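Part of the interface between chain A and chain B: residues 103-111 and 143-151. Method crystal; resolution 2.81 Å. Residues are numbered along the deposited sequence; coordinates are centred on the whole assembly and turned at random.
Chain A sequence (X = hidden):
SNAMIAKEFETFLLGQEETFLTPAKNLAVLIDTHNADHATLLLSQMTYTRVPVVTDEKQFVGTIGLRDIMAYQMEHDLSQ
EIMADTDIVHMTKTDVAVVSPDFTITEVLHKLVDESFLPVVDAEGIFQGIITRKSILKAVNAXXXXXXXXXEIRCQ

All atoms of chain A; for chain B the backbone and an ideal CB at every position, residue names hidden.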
# COMPACT_ATOMS: atom_id res chain seq x y z
N PHE A 103 0.42 21.56 3.34
CA PHE A 103 -0.63 20.73 2.78
C PHE A 103 -1.92 20.86 3.59
O PHE A 103 -1.91 21.15 4.79
CB PHE A 103 -0.19 19.27 2.75
CG PHE A 103 0.25 18.74 4.08
CD1 PHE A 103 -0.66 18.15 4.95
CD2 PHE A 103 1.58 18.82 4.47
CE1 PHE A 103 -0.25 17.66 6.18
CE2 PHE A 103 1.99 18.34 5.70
CZ PHE A 103 1.07 17.76 6.55
N THR A 104 -3.04 20.64 2.91
CA THR A 104 -4.36 20.64 3.53
C THR A 104 -4.89 19.22 3.59
O THR A 104 -4.53 18.36 2.78
CB THR A 104 -5.34 21.54 2.77
OG1 THR A 104 -5.58 20.99 1.47
CG2 THR A 104 -4.76 22.94 2.63
N ILE A 105 -5.77 18.97 4.57
CA ILE A 105 -6.26 17.62 4.81
C ILE A 105 -7.07 17.11 3.63
O ILE A 105 -7.09 15.90 3.36
CB ILE A 105 -7.08 17.59 6.11
CG1 ILE A 105 -6.36 18.37 7.21
CG2 ILE A 105 -7.35 16.15 6.53
CD1 ILE A 105 -5.87 17.54 8.38
N THR A 106 -7.75 18.00 2.89
CA THR A 106 -8.55 17.55 1.75
C THR A 106 -7.67 17.01 0.64
O THR A 106 -8.01 16.01 -0.00
CB THR A 106 -9.42 18.70 1.24
OG1 THR A 106 -10.23 19.20 2.31
CG2 THR A 106 -10.33 18.21 0.12
N GLU A 107 -6.52 17.65 0.39
CA GLU A 107 -5.58 17.12 -0.60
C GLU A 107 -5.03 15.77 -0.17
O GLU A 107 -4.87 14.86 -1.00
CB GLU A 107 -4.44 18.11 -0.83
CG GLU A 107 -4.82 19.37 -1.57
CD GLU A 107 -3.65 20.32 -1.71
OE1 GLU A 107 -2.63 20.11 -1.02
OE2 GLU A 107 -3.74 21.28 -2.50
N VAL A 108 -4.74 15.61 1.12
CA VAL A 108 -4.10 14.39 1.60
C VAL A 108 -5.01 13.18 1.38
O VAL A 108 -4.64 12.22 0.69
CB VAL A 108 -3.72 14.53 3.09
CG1 VAL A 108 -3.11 13.24 3.61
CG2 VAL A 108 -2.75 15.69 3.28
N LEU A 109 -6.21 13.23 1.95
CA LEU A 109 -7.12 12.08 1.85
C LEU A 109 -7.53 11.81 0.41
O LEU A 109 -7.79 10.66 0.05
CB LEU A 109 -8.35 12.31 2.72
CG LEU A 109 -8.28 11.87 4.19
CD1 LEU A 109 -7.15 12.58 4.94
CD2 LEU A 109 -9.61 12.13 4.87
N HIS A 110 -7.61 12.85 -0.42
CA HIS A 110 -7.99 12.65 -1.82
C HIS A 110 -6.87 11.97 -2.59
O HIS A 110 -7.09 10.96 -3.27
CB HIS A 110 -8.35 13.98 -2.46
CG HIS A 110 -8.55 13.91 -3.94
ND1 HIS A 110 -9.33 12.94 -4.54
CD2 HIS A 110 -8.07 14.68 -4.94
CE1 HIS A 110 -9.32 13.12 -5.85
NE2 HIS A 110 -8.57 14.17 -6.12
N LYS A 111 -5.65 12.50 -2.50
CA LYS A 111 -4.53 11.94 -3.25
C LYS A 111 -4.06 10.60 -2.69
O LYS A 111 -3.45 9.82 -3.42
CB LYS A 111 -3.38 12.95 -3.29
CG LYS A 111 -3.73 14.24 -4.01
CD LYS A 111 -2.58 15.23 -3.99
CE LYS A 111 -2.96 16.51 -4.73
NZ LYS A 111 -1.88 17.52 -4.72
N UNK B 143 -16.93 11.22 2.73
CA UNK B 143 -17.10 12.44 3.50
C UNK B 143 -16.34 13.62 2.91
O UNK B 143 -16.49 14.74 3.41
CB UNK B 143 -16.65 12.21 4.94
N UNK B 144 -15.54 13.39 1.87
CA UNK B 144 -14.65 14.43 1.36
C UNK B 144 -15.41 15.57 0.69
O UNK B 144 -14.95 16.71 0.70
CB UNK B 144 -13.65 13.82 0.37
N UNK B 145 -16.56 15.27 0.08
CA UNK B 145 -17.33 16.32 -0.58
C UNK B 145 -17.90 17.30 0.43
O UNK B 145 -18.13 18.47 0.11
CB UNK B 145 -18.46 15.71 -1.41
N UNK B 146 -18.15 16.85 1.66
CA UNK B 146 -18.60 17.71 2.75
C UNK B 146 -17.44 18.31 3.54
O UNK B 146 -17.65 18.81 4.65
CB UNK B 146 -19.51 16.92 3.69
N UNK B 147 -16.23 18.27 2.99
CA UNK B 147 -15.08 18.93 3.59
C UNK B 147 -15.01 20.38 3.13
O UNK B 147 -15.28 20.68 1.96
CB UNK B 147 -13.79 18.19 3.24
N UNK B 148 -14.66 21.27 4.04
CA UNK B 148 -14.49 22.68 3.75
C UNK B 148 -13.01 23.04 3.70
O UNK B 148 -12.14 22.24 4.04
CB UNK B 148 -15.21 23.53 4.79
N UNK B 149 -12.74 24.27 3.26
CA UNK B 149 -11.37 24.74 3.13
C UNK B 149 -10.68 24.80 4.50
O UNK B 149 -11.31 24.71 5.55
CB UNK B 149 -11.34 26.11 2.46
N UNK B 150 -9.36 24.97 4.46
CA UNK B 150 -8.59 25.05 5.70
C UNK B 150 -8.86 26.35 6.45
O UNK B 150 -9.14 26.34 7.65
CB UNK B 150 -7.09 24.92 5.40
N UNK B 151 -8.79 27.48 5.74
CA UNK B 151 -9.01 28.78 6.37
C UNK B 151 -10.47 29.05 6.72
O UNK B 151 -10.80 30.18 7.08
CB UNK B 151 -8.50 29.89 5.45

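Position 143 lies beyond reach of the chain A stretch, so nothing visible there selects a side chain; the deposited residue is L143(B), and it makes no contact here.

Position 144 is different. Its CA-to-CB bond points toward the helix of chain A, yet no chain A atom of the stretch lies within 5.5 Å of the ideal CB. A side chain must therefore span a gap, and what waits across it is one turn of helix: the methyl of T106(A), the CB of L109(A) and the CB of H110(A). Reach and greasiness are the requirements, which leucine, methionine, isoleucine or an aromatic could meet, while alanine would stop short. The residue is L144(B), and it has the largest covered area of either stretch. With chi1 t and chi2 p, it brings CD1 to 3.9 Å from CG2 of T106(A) and 4.1 Å from CB of L109(A), while CD2 comes to 3.7 Å from CB of H110(A).

At 145 the CB points away and at 146 it is out of reach; this stretch of chain A asks for nothing, and polar residues are tolerated: H145(B) and D146(B).

Position 147 has an extended backbone (phi/psi -87/141) and a CB aimed toward chain A, with the ideal CB 3.8 Å from OG1 of T106(A). Beyond that hydroxyl lies the aliphatic I105(A). A small polar residue might address the hydroxyl; a broad apolar one could reach past it. The choice is F147(B). Its ring presents an edge to chain A: CD2 is 3.6 Å from OG1 of T106(A), and CE2 is 4.4 Å from CG2 of I105(A), an apolar contact at the long end of the range.

At 148 and 149 the CB points away; nothing in this stretch restricts the side chain, and polar ones of any length suit both. S148(B) contributes through its backbone, its O lying 4.0 Å from OG1 of T106(A), too far to count as a hydrogen bond; K149(B) makes no contact with this stretch.

Position 150 turns back toward chain A, its ideal CB 4.1 Å from CG2 of T104(A), the N-cap residue of the helix. A methyl invites aliphatic carbon, but with few other neighbours nearby, a long polar chain would serve as well. E150(B) is poorly ordered; its CB meets CG2 of T104(A) at 4.1 Å, and its carboxylate forms no salt bridge to this stretch.

Position 151 is out of reach of this stretch, so almost any side chain would do; the residue is Y151(B), which does not touch it. The rule is shape without hydrogen bonds, carried mainly by two apolar side chains.

Chain B 143-151: LLHDFSKEY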
# COMPACT_ATOMS: atom_id res chain seq x y z
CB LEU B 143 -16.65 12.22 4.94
CG LEU B 143 -17.33 11.12 5.76
CD1 LEU B 143 -16.68 10.97 7.12
CD2 LEU B 143 -18.81 11.40 5.90
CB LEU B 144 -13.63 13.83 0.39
CG LEU B 144 -12.42 14.70 0.06
CD1 LEU B 144 -11.41 14.66 1.20
CD2 LEU B 144 -11.79 14.28 -1.25
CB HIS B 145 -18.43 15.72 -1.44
CG HIS B 145 -19.55 15.11 -0.66
ND1 HIS B 145 -20.67 15.82 -0.28
CD2 HIS B 145 -19.73 13.86 -0.18
CE1 HIS B 145 -21.49 15.03 0.40
NE2 HIS B 145 -20.93 13.83 0.47
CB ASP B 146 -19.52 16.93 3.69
CG ASP B 146 -20.92 16.77 3.13
OD1 ASP B 146 -21.38 17.69 2.42
OD2 ASP B 146 -21.56 15.74 3.41
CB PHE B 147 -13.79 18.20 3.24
CG PHE B 147 -13.35 17.20 4.27
CD1 PHE B 147 -14.24 16.27 4.78
CD2 PHE B 147 -12.03 17.17 4.70
CE1 PHE B 147 -13.83 15.34 5.73
CE2 PHE B 147 -11.62 16.24 5.64
CZ PHE B 147 -12.52 15.33 6.16
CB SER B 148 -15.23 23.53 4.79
OG SER B 148 -15.06 23.00 6.10
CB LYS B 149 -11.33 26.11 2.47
CG LYS B 149 -11.89 26.16 1.05
CD LYS B 149 -11.00 25.40 0.08
CE LYS B 149 -11.37 25.72 -1.36
NZ LYS B 149 -12.78 25.39 -1.67
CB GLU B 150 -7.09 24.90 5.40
CG GLU B 150 -6.18 25.10 6.60
CD GLU B 150 -6.28 23.98 7.62
OE1 GLU B 150 -6.72 22.87 7.25
OE2 GLU B 150 -5.92 24.21 8.79
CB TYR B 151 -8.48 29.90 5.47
CG TYR B 151 -9.02 29.87 4.06
CD1 TYR B 151 -10.25 30.43 3.75
CD2 TYR B 151 -8.29 29.28 3.04
CE1 TYR B 151 -10.74 30.40 2.46
CE2 TYR B 151 -8.77 29.25 1.74
CZ TYR B 151 -10.00 29.81 1.46
OH TYR B 151 -10.48 29.78 0.18
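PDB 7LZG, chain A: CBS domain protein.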